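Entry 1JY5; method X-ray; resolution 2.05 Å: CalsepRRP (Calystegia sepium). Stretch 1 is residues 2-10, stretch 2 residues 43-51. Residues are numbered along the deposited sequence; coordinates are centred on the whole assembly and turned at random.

Stretch 1, residues 2-10: HKEFDYFTL
Stretch 2 (43-51) KGLWPDYDD

Residues 7-10 and 43-48 form neighbouring antiparallel strands (159° between directions, axes 4.6 Å apart), paired Y7-D48, F8-P47, T9-W46 and L10-L45. Extended backbones (T9 -114/121, W46 -109/121) close two hydrogen-bonded rings: Y7 N to D48 O (3.2 Å) and D48 N to Y7 O (2.7 Å), then T9 N to W46 O (2.9 Å) and W46 N to T9 O (2.7 Å). P47, lacking an amide hydrogen, fits the non-hydrogen-bonded pair with F8.

F8 (m, chi2 122°), P47, L45 and L10 (both leucines t,p) share one face; F8 CD2 lies 3.8 Å from L45 CG. P47 CB on this face also packs over the ring of F5 (p, chi2 100°), 3.9 Å from its centroid. On the other, T9 in m directs OG1 to D48 OD2 (2.7 Å; D48 also m), giving the buried D48 OD2 a donor, while Y7 in p (chi2 90°) lays its ring over D48 CB, 3.9 Å from the centroid.

Before the strand, D6 (-93/-44) donates N to D48 O (2.7 Å). Its m rotamer lets OD1 accept D50 N (2.7 Å) and form a salt bridge with K3 NZ (2.9 Å); D50 OD2, of like charge, lies 3.3 Å from D6 OD1. Y49 (m, chi2 140°) starts away, but its ring reaches back so that OH donates to K3 O (2.6 Å). Altogether 817 Å² is buried.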

# COMPACT_ATOMS: atom_id res chain seq x y z
N HIS A 2 24.05 -4.86 -3.03
CA HIS A 2 23.15 -4.61 -4.19
C HIS A 2 23.13 -3.13 -4.54
O HIS A 2 23.57 -2.28 -3.76
CB HIS A 2 21.73 -5.07 -3.86
CG HIS A 2 21.12 -4.36 -2.69
ND1 HIS A 2 21.47 -4.63 -1.38
CD2 HIS A 2 20.22 -3.34 -2.63
CE1 HIS A 2 20.81 -3.81 -0.57
NE2 HIS A 2 20.05 -3.03 -1.31
N LYS A 3 22.62 -2.81 -5.73
CA LYS A 3 22.51 -1.42 -6.17
C LYS A 3 21.47 -0.74 -5.28
O LYS A 3 20.45 -1.34 -4.95
CB LYS A 3 22.06 -1.38 -7.63
CG LYS A 3 21.70 0.01 -8.13
CD LYS A 3 20.95 -0.06 -9.45
CE LYS A 3 20.04 1.15 -9.61
NZ LYS A 3 19.19 1.05 -10.83
N GLU A 4 21.72 0.51 -4.89
CA GLU A 4 20.77 1.23 -4.06
C GLU A 4 19.50 1.39 -4.89
O GLU A 4 19.58 1.55 -6.11
CB GLU A 4 21.30 2.62 -3.67
CG GLU A 4 20.53 3.30 -2.54
CD GLU A 4 20.92 4.76 -2.34
OE1 GLU A 4 21.96 5.18 -2.88
OE2 GLU A 4 20.18 5.48 -1.63
N PHE A 5 18.35 1.33 -4.24
CA PHE A 5 17.07 1.46 -4.94
C PHE A 5 16.95 2.84 -5.59
O PHE A 5 17.61 3.80 -5.18
CB PHE A 5 15.91 1.21 -3.98
CG PHE A 5 15.71 2.29 -2.95
CD1 PHE A 5 14.72 3.26 -3.13
CD2 PHE A 5 16.49 2.33 -1.81
CE1 PHE A 5 14.51 4.25 -2.16
CE2 PHE A 5 16.29 3.32 -0.84
CZ PHE A 5 15.30 4.28 -1.02
N ASP A 6 16.10 2.94 -6.60
CA ASP A 6 15.93 4.19 -7.34
C ASP A 6 14.81 5.08 -6.81
O ASP A 6 14.98 6.30 -6.68
CB ASP A 6 15.68 3.88 -8.81
CG ASP A 6 16.86 3.21 -9.46
OD1 ASP A 6 16.65 2.26 -10.25
OD2 ASP A 6 18.01 3.63 -9.19
N TYR A 7 13.66 4.49 -6.52
CA TYR A 7 12.53 5.26 -6.03
C TYR A 7 11.66 4.42 -5.11
O TYR A 7 11.83 3.20 -5.00
CB TYR A 7 11.70 5.77 -7.22
CG TYR A 7 10.99 4.65 -7.96
CD1 TYR A 7 9.71 4.25 -7.60
CD2 TYR A 7 11.64 3.95 -8.98
CE1 TYR A 7 9.08 3.16 -8.22
CE2 TYR A 7 11.03 2.87 -9.62
CZ TYR A 7 9.76 2.47 -9.23
OH TYR A 7 9.18 1.37 -9.82
N PHE A 8 10.73 5.09 -4.44
CA PHE A 8 9.80 4.46 -3.52
C PHE A 8 8.42 4.28 -4.14
O PHE A 8 7.91 5.18 -4.82
CB PHE A 8 9.61 5.35 -2.28
CG PHE A 8 10.68 5.21 -1.23
CD1 PHE A 8 11.42 6.31 -0.82
CD2 PHE A 8 10.87 3.99 -0.59
CE1 PHE A 8 12.34 6.21 0.23
CE2 PHE A 8 11.78 3.88 0.46
CZ PHE A 8 12.51 4.98 0.87
N THR A 9 7.82 3.12 -3.93
CA THR A 9 6.45 2.90 -4.40
C THR A 9 5.61 2.74 -3.15
O THR A 9 5.89 1.88 -2.31
CB THR A 9 6.29 1.61 -5.26
OG1 THR A 9 6.81 1.83 -6.58
CG2 THR A 9 4.81 1.20 -5.36
N LEU A 10 4.60 3.60 -2.97
CA LEU A 10 3.71 3.45 -1.82
C LEU A 10 2.50 2.71 -2.40
O LEU A 10 1.77 3.26 -3.22
CB LEU A 10 3.26 4.81 -1.25
CG LEU A 10 2.17 4.76 -0.16
CD1 LEU A 10 2.68 4.00 1.05
CD2 LEU A 10 1.74 6.18 0.27
N LYS A 43 -0.41 -1.27 1.95
CA LYS A 43 0.01 -2.59 1.52
C LYS A 43 1.50 -2.60 1.87
O LYS A 43 2.00 -3.50 2.56
CB LYS A 43 -0.19 -2.76 0.02
CG LYS A 43 0.42 -4.03 -0.55
CD LYS A 43 -0.15 -5.27 0.11
CE LYS A 43 0.54 -6.50 -0.45
NZ LYS A 43 0.05 -7.75 0.17
N GLY A 44 2.21 -1.57 1.40
CA GLY A 44 3.63 -1.46 1.70
C GLY A 44 4.33 -0.24 1.11
O GLY A 44 3.72 0.52 0.37
N LEU A 45 5.60 -0.05 1.48
CA LEU A 45 6.42 1.04 0.95
C LEU A 45 7.56 0.24 0.34
O LEU A 45 8.34 -0.38 1.05
CB LEU A 45 6.95 1.96 2.05
CG LEU A 45 7.89 3.08 1.55
CD1 LEU A 45 7.17 4.00 0.57
CD2 LEU A 45 8.40 3.89 2.74
N TRP A 46 7.64 0.24 -0.98
CA TRP A 46 8.66 -0.55 -1.64
C TRP A 46 9.84 0.16 -2.30
O TRP A 46 9.65 1.01 -3.18
CB TRP A 46 8.00 -1.45 -2.70
CG TRP A 46 6.79 -2.23 -2.24
CD1 TRP A 46 6.57 -2.77 -1.01
CD2 TRP A 46 5.67 -2.62 -3.06
NE1 TRP A 46 5.38 -3.47 -1.00
CE2 TRP A 46 4.81 -3.39 -2.24
CE3 TRP A 46 5.31 -2.39 -4.39
CZ2 TRP A 46 3.61 -3.94 -2.72
CZ3 TRP A 46 4.11 -2.94 -4.87
CH2 TRP A 46 3.28 -3.70 -4.03
N PRO A 47 11.07 -0.15 -1.86
CA PRO A 47 12.23 0.50 -2.50
C PRO A 47 12.25 -0.24 -3.85
O PRO A 47 12.25 -1.47 -3.88
CB PRO A 47 13.40 0.08 -1.61
CG PRO A 47 12.77 -0.06 -0.26
CD PRO A 47 11.47 -0.79 -0.60
N ASP A 48 12.24 0.50 -4.95
CA ASP A 48 12.21 -0.13 -6.27
C ASP A 48 13.30 0.36 -7.22
O ASP A 48 13.95 1.37 -6.96
CB ASP A 48 10.84 0.11 -6.94
CG ASP A 48 9.72 -0.71 -6.32
OD1 ASP A 48 9.95 -1.89 -5.97
OD2 ASP A 48 8.59 -0.19 -6.19
N TYR A 49 13.47 -0.37 -8.31
CA TYR A 49 14.44 -0.03 -9.35
C TYR A 49 13.66 0.50 -10.56
O TYR A 49 12.55 0.03 -10.84
CB TYR A 49 15.22 -1.27 -9.77
CG TYR A 49 16.21 -1.76 -8.74
CD1 TYR A 49 16.36 -3.13 -8.51
CD2 TYR A 49 17.02 -0.88 -8.03
CE1 TYR A 49 17.29 -3.60 -7.60
CE2 TYR A 49 17.96 -1.34 -7.11
CZ TYR A 49 18.09 -2.71 -6.90
OH TYR A 49 19.01 -3.18 -6.00
N ASP A 50 14.25 1.45 -11.27
CA ASP A 50 13.62 2.04 -12.44
C ASP A 50 13.27 1.02 -13.53
O ASP A 50 12.31 1.23 -14.28
CB ASP A 50 14.51 3.12 -13.05
CG ASP A 50 14.69 4.32 -12.14
OD1 ASP A 50 13.69 4.76 -11.54
OD2 ASP A 50 15.83 4.84 -12.05
N ASP A 51 14.03 -0.06 -13.63
CA ASP A 51 13.79 -1.06 -14.67
C ASP A 51 12.63 -2.01 -14.39
O ASP A 51 12.39 -2.94 -15.16
CB ASP A 51 15.07 -1.85 -14.98
CG ASP A 51 15.55 -2.69 -13.80
OD1 ASP A 51 16.69 -3.20 -13.88
OD2 ASP A 51 14.81 -2.84 -12.80
O HOH W 1 18.62 -1.60 -11.64
O HOH W 2 16.68 0.15 -12.83
O HOH W 3 10.34 -1.56 -9.91